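Local structure of iron transport multicopper oxidase FET3 (Saccharomyces cerevisiae, 1ZPU) at residues F336-P344 and Y365-I373; V380-T391 and Y440-F451. The protein oxidises iron(II) to iron(III) with molecular oxygen at its copper sites, feeding the permease FTR1 for high-affinity iron uptake, and also oxidises cuprous ions. All coordinates share one frame; numbering follows the deposited sequence.

Contact 1. Residues F336-P344 and Y365-I373; sequences FNNITYTAP and YGSNTHTFI. With NAG (2-acetamido-2-deoxy-beta-D-glucopyranose), chain B.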
loop_
_atom_site.group_PDB
_atom_site.type_symbol
_atom_site.label_atom_id
_atom_site.label_comp_id
_atom_site.label_asym_id
_atom_site.label_seq_id
_atom_site.Cartn_x
_atom_site.Cartn_y
_atom_site.Cartn_z
ATOM N N PHE A 336 -14.687 -7.157 6.327
ATOM C CA PHE A 336 -14.815 -7.967 5.130
ATOM C C PHE A 336 -15.874 -9.012 5.472
ATOM O O PHE A 336 -15.689 -9.795 6.407
ATOM C CB PHE A 336 -13.485 -8.636 4.746
ATOM C CG PHE A 336 -12.608 -7.812 3.813
ATOM C CD1 PHE A 336 -11.226 -7.780 3.995
ATOM C CD2 PHE A 336 -13.156 -7.089 2.750
ATOM C CE1 PHE A 336 -10.401 -7.038 3.144
ATOM C CE2 PHE A 336 -12.343 -6.338 1.885
ATOM C CZ PHE A 336 -10.963 -6.314 2.082
ATOM N N ASN A 337 -16.983 -9.009 4.731
ATOM C CA ASN A 337 -18.185 -9.752 5.118
ATOM C C ASN A 337 -18.545 -9.433 6.559
ATOM O O ASN A 337 -18.815 -8.274 6.876
ATOM C CB ASN A 337 -18.023 -11.256 4.900
ATOM C CG ASN A 337 -17.759 -11.606 3.446
ATOM O OD1 ASN A 337 -18.293 -10.966 2.531
ATOM N ND2 ASN A 337 -16.926 -12.625 3.224
ATOM N N ASN A 338 -18.508 -10.431 7.435
ATOM C CA ASN A 338 -18.841 -10.198 8.837
ATOM C C ASN A 338 -17.643 -10.254 9.782
ATOM O O ASN A 338 -17.807 -10.462 10.985
ATOM C CB ASN A 338 -19.938 -11.161 9.295
ATOM C CG ASN A 338 -19.500 -12.625 9.264
ATOM O OD1 ASN A 338 -18.455 -12.973 8.695
ATOM N ND2 ASN A 338 -20.328 -13.496 9.859
ATOM N N ILE A 339 -16.445 -10.042 9.235
ATOM C CA ILE A 339 -15.193 -10.175 9.992
ATOM C C ILE A 339 -14.335 -8.906 9.952
ATOM O O ILE A 339 -14.073 -8.360 8.879
ATOM C CB ILE A 339 -14.368 -11.398 9.484
ATOM C CG1 ILE A 339 -15.170 -12.692 9.674
ATOM C CG2 ILE A 339 -13.019 -11.500 10.193
ATOM C CD1 ILE A 339 -14.541 -13.922 9.058
ATOM N N THR A 340 -13.933 -8.435 11.134
ATOM C CA THR A 340 -12.867 -7.444 11.281
ATOM C C THR A 340 -11.612 -8.229 11.568
ATOM O O THR A 340 -11.617 -9.082 12.463
ATOM C CB THR A 340 -13.037 -6.588 12.539
ATOM O OG1 THR A 340 -14.425 -6.406 12.843
ATOM C CG2 THR A 340 -12.311 -5.259 12.393
ATOM N N TYR A 341 -10.533 -7.937 10.849
ATOM C CA TYR A 341 -9.280 -8.630 11.103
ATOM C C TYR A 341 -8.826 -8.435 12.544
ATOM O O TYR A 341 -8.665 -7.305 13.014
ATOM C CB TYR A 341 -8.168 -8.205 10.149
ATOM C CG TYR A 341 -6.859 -8.846 10.536
ATOM C CD1 TYR A 341 -6.620 -10.191 10.272
ATOM C CD2 TYR A 341 -5.878 -8.124 11.212
ATOM C CE1 TYR A 341 -5.420 -10.799 10.648
ATOM C CE2 TYR A 341 -4.677 -8.723 11.591
ATOM C CZ TYR A 341 -4.457 -10.056 11.301
ATOM O OH TYR A 341 -3.280 -10.654 11.668
ATOM N N THR A 342 -8.633 -9.551 13.237
ATOM C CA THR A 342 -8.136 -9.533 14.596
ATOM C C THR A 342 -6.915 -10.437 14.660
ATOM O O THR A 342 -7.031 -11.645 14.501
ATOM C CB THR A 342 -9.209 -10.003 15.578
ATOM O OG1 THR A 342 -10.502 -9.579 15.118
ATOM C CG2 THR A 342 -8.941 -9.427 16.950
ATOM N N ALA A 343 -5.751 -9.830 14.870
ATOM C CA ALA A 343 -4.470 -10.528 14.936
ATOM C C ALA A 343 -4.472 -11.732 15.875
ATOM O O ALA A 343 -5.019 -11.660 16.976
ATOM C CB ALA A 343 -3.373 -9.560 15.340
ATOM N N PRO A 344 -3.864 -12.843 15.433
ATOM C CA PRO A 344 -3.793 -14.063 16.211
ATOM C C PRO A 344 -2.650 -14.060 17.239
ATOM O O PRO A 344 -1.812 -13.152 17.237
ATOM C CB PRO A 344 -3.557 -15.129 15.145
ATOM C CG PRO A 344 -2.884 -14.430 14.044
ATOM C CD PRO A 344 -3.202 -12.986 14.126
ATOM N N TYR A 365 -5.955 -21.752 11.490
ATOM C CA TYR A 365 -5.447 -20.397 11.369
ATOM C C TYR A 365 -6.343 -19.374 12.061
ATOM O O TYR A 365 -5.997 -18.192 12.125
ATOM C CB TYR A 365 -5.239 -20.025 9.906
ATOM C CG TYR A 365 -4.256 -20.907 9.186
ATOM C CD1 TYR A 365 -4.698 -21.985 8.431
ATOM C CD2 TYR A 365 -2.882 -20.661 9.251
ATOM C CE1 TYR A 365 -3.806 -22.797 7.764
ATOM C CE2 TYR A 365 -1.984 -21.466 8.579
ATOM C CZ TYR A 365 -2.455 -22.532 7.839
ATOM O OH TYR A 365 -1.589 -23.352 7.162
ATOM N N GLY A 366 -7.485 -19.829 12.575
ATOM C CA GLY A 366 -8.387 -18.975 13.338
ATOM C C GLY A 366 -9.652 -18.592 12.602
ATOM O O GLY A 366 -9.713 -18.644 11.368
ATOM N N SER A 367 -10.661 -18.199 13.373
ATOM C CA SER A 367 -11.963 -17.811 12.841
ATOM C C SER A 367 -12.077 -16.298 12.638
ATOM O O SER A 367 -12.869 -15.837 11.808
ATOM C CB SER A 367 -13.063 -18.272 13.788
ATOM O OG SER A 367 -12.780 -17.840 15.104
ATOM N N ASN A 368 -11.290 -15.533 13.396
ATOM C CA ASN A 368 -11.406 -14.078 13.397
ATOM C C ASN A 368 -10.223 -13.424 12.688
ATOM O O ASN A 368 -9.849 -12.269 12.933
ATOM C CB ASN A 368 -11.541 -13.553 14.822
ATOM C CG ASN A 368 -12.548 -12.441 14.929
ATOM O OD1 ASN A 368 -13.313 -12.395 15.879
ATOM N ND2 ASN A 368 -12.572 -11.548 13.942
ATOM N N THR A 369 -9.662 -14.185 11.771
ATOM C CA THR A 369 -8.403 -13.856 11.171
ATOM C C THR A 369 -8.620 -13.666 9.665
ATOM O O THR A 369 -7.785 -13.090 8.965
ATOM C CB THR A 369 -7.442 -14.996 11.500
ATOM O OG1 THR A 369 -6.144 -14.476 11.789
ATOM C CG2 THR A 369 -7.422 -16.048 10.407
ATOM N N HIS A 370 -9.792 -14.115 9.213
ATOM C CA HIS A 370 -10.201 -14.144 7.805
ATOM C C HIS A 370 -9.160 -14.753 6.880
ATOM O O HIS A 370 -8.685 -14.087 5.947
ATOM C CB HIS A 370 -10.614 -12.770 7.284
ATOM C CG HIS A 370 -11.878 -12.801 6.487
ATOM N ND1 HIS A 370 -12.626 -11.673 6.227
ATOM C CD2 HIS A 370 -12.549 -13.838 5.928
ATOM C CE1 HIS A 370 -13.693 -12.011 5.525
ATOM N NE2 HIS A 370 -13.672 -13.319 5.334
ATOM N N THR A 371 -8.818 -16.015 7.144
ATOM C CA THR A 371 -7.800 -16.708 6.365
ATOM C C THR A 371 -8.413 -17.610 5.309
ATOM O O THR A 371 -9.364 -18.333 5.578
ATOM C CB THR A 371 -6.810 -17.488 7.260
ATOM O OG1 THR A 371 -5.859 -16.574 7.819
ATOM C CG2 THR A 371 -6.043 -18.509 6.464
ATOM N N PHE A 372 -7.869 -17.533 4.101
ATOM C CA PHE A 372 -8.230 -18.436 3.015
ATOM C C PHE A 372 -7.011 -19.230 2.586
ATOM O O PHE A 372 -5.891 -18.706 2.589
ATOM C CB PHE A 372 -8.748 -17.657 1.817
ATOM C CG PHE A 372 -9.991 -16.889 2.096
ATOM C CD1 PHE A 372 -9.931 -15.657 2.756
ATOM C CD2 PHE A 372 -11.227 -17.383 1.696
ATOM C CE1 PHE A 372 -11.086 -14.937 3.016
ATOM C CE2 PHE A 372 -12.384 -16.674 1.942
ATOM C CZ PHE A 372 -12.318 -15.445 2.607
ATOM N N ILE A 373 -7.224 -20.490 2.219
ATOM C CA ILE A 373 -6.137 -21.310 1.696
ATOM C C ILE A 373 -6.247 -21.451 0.182
ATOM O O ILE A 373 -7.300 -21.802 -0.343
ATOM C CB ILE A 373 -6.062 -22.685 2.379
ATOM C CG1 ILE A 373 -5.981 -22.491 3.893
ATOM C CG2 ILE A 373 -4.853 -23.468 1.868
ATOM C CD1 ILE A 373 -5.966 -23.779 4.671
HETATM C C1 NAG B . -19.653 -14.522 10.614
HETATM C C2 NAG B . -19.312 -14.925 12.048
HETATM C C3 NAG B . -19.347 -16.454 12.234
HETATM C C4 NAG B . -20.264 -17.166 11.241
HETATM C C5 NAG B . -19.948 -16.772 9.793
HETATM C C6 NAG B . -21.192 -16.667 8.909
HETATM C C7 NAG B . -17.512 -14.247 13.583
HETATM C C8 NAG B . -16.758 -15.393 14.220
HETATM N N2 NAG B . -17.984 -14.412 12.345
HETATM O O3 NAG B . -19.731 -16.785 13.553
HETATM O O4 NAG B . -20.086 -18.555 11.385
HETATM O O5 NAG B . -19.222 -15.549 9.740
HETATM O O6 NAG B . -21.967 -17.834 9.051
HETATM O O7 NAG B . -17.674 -13.195 14.195
#
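I339 lays its side chain over the ring of H370 in the third cupredoxin domain, joining the loop that leaves strand 332-336 to the approach to strand 371-374. A type II' beta turn from F336 to I339, closed by backbone bonds in both directions between these two residues, brings the isoleucine beside the histidine. I339 CB stands 3.7 Å from H370 ND1. From there the chain forks: I339 CG2 lies 3.8 Å from N368 ND2, while the longer branch, with CG1 anti to the carbonyl carbon (chi1 -61°), carries CD1 over the middle of the imidazole. In this CH-pi contact I339 CD1 is 3.8 Å from the centroid of the H370 ring and only 11° off the normal, and CD1 also meets S367 O. F336 CB comes within 3.5 Å of H370 CE1, although the phenyl ring itself turns away toward F394 and L475. N337 ND2 lies at the edge of the imidazole, near its plane; its amide oxygen is engaged by the backbone N of D321. Beyond the ring, T342 N donates to N368 O at 3.0 Å, nearly in line with the carbonyl. N368 OD1 in turn accepts from the backbone N of E524, tying in the C-terminal tail. At the corner of the turn, N338 ND2 is bonded covalently to C1 of the N-linked NAG at 1.4 Å.

Contact 2. Residues V380-T391 and Y440-F451; sequences VEIVLNNQDTGT and YVRPQSNFVIRF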
loop_
_atom_site.group_PDB
_atom_site.type_symbol
_atom_site.label_atom_id
_atom_site.label_comp_id
_atom_site.label_asym_id
_atom_site.label_seq_id
_atom_site.Cartn_x
_atom_site.Cartn_y
_atom_site.Cartn_z
ATOM N N VAL A 380 -7.189 -17.733 -8.805
ATOM C CA VAL A 380 -7.991 -17.129 -7.739
ATOM C C VAL A 380 -8.637 -15.833 -8.214
ATOM O O VAL A 380 -8.010 -15.026 -8.889
ATOM C CB VAL A 380 -7.137 -16.831 -6.477
ATOM C CG1 VAL A 380 -7.996 -16.242 -5.359
ATOM C CG2 VAL A 380 -6.440 -18.089 -5.987
ATOM N N GLU A 381 -9.899 -15.647 -7.851
ATOM C CA GLU A 381 -10.626 -14.435 -8.164
ATOM C C GLU A 381 -11.164 -13.822 -6.877
ATOM O O GLU A 381 -11.831 -14.498 -6.084
ATOM C CB GLU A 381 -11.756 -14.743 -9.148
ATOM C CG GLU A 381 -12.826 -13.676 -9.278
ATOM C CD GLU A 381 -13.842 -13.998 -10.367
ATOM O OE1 GLU A 381 -13.476 -13.940 -11.565
ATOM O OE2 GLU A 381 -15.014 -14.306 -10.036
ATOM N N ILE A 382 -10.853 -12.545 -6.668
ATOM C CA ILE A 382 -11.389 -11.789 -5.543
ATOM C C ILE A 382 -12.489 -10.866 -6.050
ATOM O O ILE A 382 -12.270 -10.025 -6.912
ATOM C CB ILE A 382 -10.290 -10.989 -4.793
ATOM C CG1 ILE A 382 -9.382 -11.941 -4.027
ATOM C CG2 ILE A 382 -10.899 -10.017 -3.804
ATOM C CD1 ILE A 382 -8.064 -11.326 -3.601
ATOM N N VAL A 383 -13.682 -11.052 -5.519
ATOM C CA VAL A 383 -14.802 -10.175 -5.808
ATOM C C VAL A 383 -15.007 -9.279 -4.595
ATOM O O VAL A 383 -15.272 -9.757 -3.491
ATOM C CB VAL A 383 -16.108 -10.965 -6.105
ATOM C CG1 VAL A 383 -17.257 -10.009 -6.408
ATOM C CG2 VAL A 383 -15.904 -11.939 -7.261
ATOM N N LEU A 384 -14.875 -7.977 -4.803
ATOM C CA LEU A 384 -15.022 -7.036 -3.724
ATOM C C LEU A 384 -16.211 -6.123 -3.990
ATOM O O LEU A 384 -16.252 -5.428 -5.004
ATOM C CB LEU A 384 -13.721 -6.252 -3.533
ATOM C CG LEU A 384 -13.621 -5.302 -2.335
ATOM C CD1 LEU A 384 -12.258 -5.390 -1.711
ATOM C CD2 LEU A 384 -13.927 -3.880 -2.722
ATOM N N ASN A 385 -17.176 -6.152 -3.073
ATOM C CA ASN A 385 -18.379 -5.325 -3.144
ATOM C C ASN A 385 -18.393 -4.232 -2.061
ATOM O O ASN A 385 -18.614 -4.520 -0.881
ATOM C CB ASN A 385 -19.624 -6.200 -3.000
ATOM C CG ASN A 385 -19.691 -7.297 -4.035
ATOM O OD1 ASN A 385 -19.568 -7.043 -5.232
ATOM N ND2 ASN A 385 -19.896 -8.527 -3.582
ATOM N N ASN A 386 -18.157 -2.983 -2.463
ATOM C CA ASN A 386 -18.194 -1.855 -1.534
ATOM C C ASN A 386 -19.607 -1.488 -1.117
ATOM O O ASN A 386 -20.413 -1.033 -1.930
ATOM C CB ASN A 386 -17.505 -0.619 -2.115
ATOM C CG ASN A 386 -17.229 0.446 -1.060
ATOM O OD1 ASN A 386 -17.218 0.160 0.134
ATOM N ND2 ASN A 386 -17.011 1.681 -1.499
ATOM N N GLN A 387 -19.902 -1.688 0.160
ATOM C CA GLN A 387 -21.196 -1.326 0.726
ATOM C C GLN A 387 -21.079 0.027 1.429
ATOM O O GLN A 387 -22.060 0.563 1.950
ATOM C CB GLN A 387 -21.624 -2.383 1.733
ATOM C CG GLN A 387 -23.035 -2.875 1.562
ATOM C CD GLN A 387 -23.122 -4.023 0.585
ATOM O OE1 GLN A 387 -22.155 -4.760 0.389
ATOM N NE2 GLN A 387 -24.284 -4.177 -0.043
ATOM N N ASP A 388 -19.858 0.560 1.443
ATOM C CA ASP A 388 -19.523 1.847 2.063
ATOM C C ASP A 388 -19.510 2.957 1.008
ATOM O O ASP A 388 -19.208 2.690 -0.160
ATOM C CB ASP A 388 -18.142 1.759 2.735
ATOM C CG ASP A 388 -17.680 3.096 3.306
ATOM O OD1 ASP A 388 -18.344 3.604 4.241
ATOM O OD2 ASP A 388 -16.657 3.652 2.826
ATOM N N THR A 389 -19.805 4.197 1.407
ATOM C CA THR A 389 -19.916 5.283 0.422
ATOM C C THR A 389 -18.588 5.943 0.082
ATOM O O THR A 389 -18.577 6.987 -0.554
ATOM C CB THR A 389 -20.955 6.369 0.791
ATOM O OG1 THR A 389 -20.447 7.167 1.856
ATOM C CG2 THR A 389 -22.269 5.766 1.203
ATOM N N GLY A 390 -17.474 5.345 0.491
ATOM C CA GLY A 390 -16.153 5.925 0.213
ATOM C C GLY A 390 -15.327 5.174 -0.826
ATOM O O GLY A 390 -15.699 4.085 -1.259
ATOM N N THR A 391 -14.202 5.765 -1.221
ATOM C CA THR A 391 -13.226 5.115 -2.091
ATOM C C THR A 391 -12.189 4.411 -1.238
ATOM O O THR A 391 -11.740 4.970 -0.247
ATOM C CB THR A 391 -12.476 6.133 -2.939
ATOM O OG1 THR A 391 -13.382 6.743 -3.862
ATOM C CG2 THR A 391 -11.374 5.447 -3.725
ATOM N N TYR A 440 -8.293 0.857 -6.497
ATOM C CA TYR A 440 -9.414 1.409 -5.752
ATOM C C TYR A 440 -10.780 0.900 -6.242
ATOM O O TYR A 440 -10.992 0.740 -7.444
ATOM C CB TYR A 440 -9.381 2.952 -5.754
ATOM C CG TYR A 440 -9.614 3.658 -7.093
ATOM C CD1 TYR A 440 -10.897 3.818 -7.606
ATOM C CD2 TYR A 440 -8.559 4.197 -7.814
ATOM C CE1 TYR A 440 -11.121 4.470 -8.818
ATOM C CE2 TYR A 440 -8.763 4.859 -9.003
ATOM C CZ TYR A 440 -10.050 4.992 -9.511
ATOM O OH TYR A 440 -10.282 5.651 -10.707
ATOM N N VAL A 441 -11.687 0.635 -5.300
ATOM C CA VAL A 441 -13.119 0.577 -5.591
ATOM C C VAL A 441 -13.690 1.967 -5.485
ATOM O O VAL A 441 -13.315 2.736 -4.586
ATOM C CB VAL A 441 -13.945 -0.198 -4.557
ATOM C CG1 VAL A 441 -14.672 -1.361 -5.204
ATOM C CG2 VAL A 441 -13.129 -0.573 -3.330
ATOM N N ARG A 442 -14.633 2.270 -6.369
ATOM C CA ARG A 442 -15.344 3.525 -6.303
ATOM C C ARG A 442 -16.433 3.438 -5.232
ATOM O O ARG A 442 -16.799 2.339 -4.802
ATOM C CB ARG A 442 -15.891 3.901 -7.686
ATOM C CG ARG A 442 -14.787 4.323 -8.651
ATOM C CD ARG A 442 -15.296 4.591 -10.052
ATOM N NE ARG A 442 -14.198 4.914 -10.964
ATOM C CZ ARG A 442 -13.771 4.133 -11.958
ATOM N NH1 ARG A 442 -14.342 2.962 -12.201
ATOM N NH2 ARG A 442 -12.758 4.533 -12.716
ATOM N N PRO A 443 -16.923 4.600 -4.760
ATOM C CA PRO A 443 -18.020 4.622 -3.792
ATOM C C PRO A 443 -19.185 3.702 -4.159
ATOM O O PRO A 443 -19.729 3.782 -5.271
ATOM C CB PRO A 443 -18.468 6.082 -3.821
ATOM C CG PRO A 443 -17.208 6.811 -4.082
ATOM C CD PRO A 443 -16.467 5.967 -5.075
ATOM N N GLN A 444 -19.534 2.827 -3.220
ATOM C CA GLN A 444 -20.682 1.931 -3.334
ATOM C C GLN A 444 -20.619 1.018 -4.563
ATOM O O GLN A 444 -21.640 0.519 -5.028
ATOM C CB GLN A 444 -21.989 2.728 -3.311
ATOM C CG GLN A 444 -22.153 3.669 -2.119
ATOM C CD GLN A 444 -23.620 3.984 -1.815
ATOM O OE1 GLN A 444 -24.113 3.688 -0.722
ATOM N NE2 GLN A 444 -24.324 4.566 -2.786
ATOM N N SER A 445 -19.415 0.780 -5.071
ATOM C CA SER A 445 -19.251 0.011 -6.299
ATOM C C SER A 445 -18.597 -1.350 -6.063
ATOM O O SER A 445 -18.690 -1.909 -4.977
ATOM C CB SER A 445 -18.487 0.830 -7.340
ATOM O OG SER A 445 -18.776 0.352 -8.640
ATOM N N ASN A 446 -17.957 -1.889 -7.094
ATOM C CA ASN A 446 -17.356 -3.213 -7.019
ATOM C C ASN A 446 -16.144 -3.338 -7.914
ATOM O O ASN A 446 -15.956 -2.540 -8.832
ATOM C CB ASN A 446 -18.387 -4.304 -7.366
ATOM C CG ASN A 446 -19.035 -4.099 -8.734
ATOM O OD1 ASN A 446 -18.459 -4.432 -9.771
ATOM N ND2 ASN A 446 -20.241 -3.564 -8.735
ATOM N N PHE A 447 -15.312 -4.331 -7.629
ATOM C CA PHE A 447 -14.280 -4.732 -8.566
ATOM C C PHE A 447 -14.023 -6.226 -8.525
ATOM O O PHE A 447 -14.440 -6.914 -7.586
ATOM C CB PHE A 447 -12.996 -3.887 -8.437
ATOM C CG PHE A 447 -12.145 -4.166 -7.212
ATOM C CD1 PHE A 447 -11.645 -3.105 -6.462
ATOM C CD2 PHE A 447 -11.778 -5.456 -6.849
ATOM C CE1 PHE A 447 -10.821 -3.322 -5.350
ATOM C CE2 PHE A 447 -10.968 -5.682 -5.736
ATOM C CZ PHE A 447 -10.484 -4.610 -4.992
ATOM N N VAL A 448 -13.373 -6.726 -9.572
ATOM C CA VAL A 448 -13.007 -8.131 -9.665
ATOM C C VAL A 448 -11.577 -8.219 -10.169
ATOM O O VAL A 448 -11.228 -7.651 -11.210
ATOM C CB VAL A 448 -13.950 -8.935 -10.592
ATOM C CG1 VAL A 448 -13.602 -10.407 -10.553
ATOM C CG2 VAL A 448 -15.387 -8.760 -10.191
ATOM N N ILE A 449 -10.751 -8.924 -9.406
ATOM C CA ILE A 449 -9.363 -9.148 -9.766
ATOM C C ILE A 449 -9.085 -10.633 -9.822
ATOM O O ILE A 449 -9.737 -11.415 -9.131
ATOM C CB ILE A 449 -8.388 -8.480 -8.777
ATOM C CG1 ILE A 449 -8.648 -8.969 -7.346
ATOM C CG2 ILE A 449 -8.504 -6.979 -8.862
ATOM C CD1 ILE A 449 -7.566 -8.558 -6.353
ATOM N N ARG A 450 -8.123 -11.013 -10.660
ATOM C CA ARG A 450 -7.704 -12.402 -10.799
ATOM C C ARG A 450 -6.190 -12.525 -10.813
ATOM O O ARG A 450 -5.488 -11.663 -11.352
ATOM C CB ARG A 450 -8.277 -13.017 -12.074
ATOM C CG ARG A 450 -9.720 -13.403 -11.959
ATOM C CD ARG A 450 -10.128 -14.210 -13.151
ATOM N NE ARG A 450 -11.537 -13.991 -13.434
ATOM C CZ ARG A 450 -12.154 -14.373 -14.542
ATOM N NH1 ARG A 450 -11.491 -15.012 -15.495
ATOM N NH2 ARG A 450 -13.439 -14.110 -14.694
ATOM N N PHE A 451 -5.702 -13.610 -10.215
ATOM C CA PHE A 451 -4.277 -13.931 -10.198
ATOM C C PHE A 451 -4.072 -15.429 -10.014
ATOM O O PHE A 451 -4.957 -16.115 -9.517
ATOM C CB PHE A 451 -3.533 -13.138 -9.105
ATOM C CG PHE A 451 -3.887 -13.548 -7.694
ATOM C CD1 PHE A 451 -3.060 -14.405 -6.980
ATOM C CD2 PHE A 451 -5.033 -13.063 -7.079
ATOM C CE1 PHE A 451 -3.379 -14.774 -5.685
ATOM C CE2 PHE A 451 -5.350 -13.422 -5.783
ATOM C CZ PHE A 451 -4.526 -14.276 -5.085
#
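E381 and R450 run side by side from neighbouring antiparallel strands and end in a salt bridge. E381 OE1 accepts from R450 NE at 2.7 Å and, weakly, from R450 NH2 at 3.1 Å, with the carboxylate and guanidinium planes 37° apart. V448 CG1 packs against the glutamate stem, 3.6 Å from E381 CG. On the other face of the sheet, V380 CB lies over the F451 ring and L384 CB over that of F447, 4.0 Å from its centroid. In F447, CG sits between the backbone N and the carbonyl carbon (chi1 73°), which leans the ring across the leucine; L384 CD2 meanwhile meets V441 CG2 at 3.5 Å. Paired backbone bonds between V380 and F451, I382 and I449, and L384 and F447 hold these side chains in register, and strands 316-326 and 401-406 flank the pair. At the end of strand 380-386, N386 N donates to S445 O at 2.8 Å, and N386 OD1 accepts from D388 N in an Asx turn. Q444 N, from the type II beta turn from R442 to S445, then reaches D388 O at 3.1 Å. A second Asx turn joins D388 OD2 to G390 N, and the same oxygen accepts from NE2 of H392. The loop after strand 380-386 thus supplies D388 as second-shell partner of a type 1 copper ligand in this cupredoxin beta sandwich.

How the contacts relate
Both contacts belong to the third cupredoxin domain and are largely buried, but contact 2 lies nearer the middle of the chain, whereas contact 1 sits farther out and carries a glycan. Each reaches both sheets: 332-336, 379-386 and 446-452 lie in one, where 316-326 separates 332-336 from 379-386, and 371-374 and 438-441 are the outermost strands of the other. D321 on strand 316-326 serves both, bonding N337 through its backbone and N385 through its carboxylate. The two also touch directly, F336 CE2 lying 3.7 Å from L384 CD1. Contact 1 depends on loop packing and one backbone bond; contact 2 on a regular ladder, a salt bridge and Asx turns.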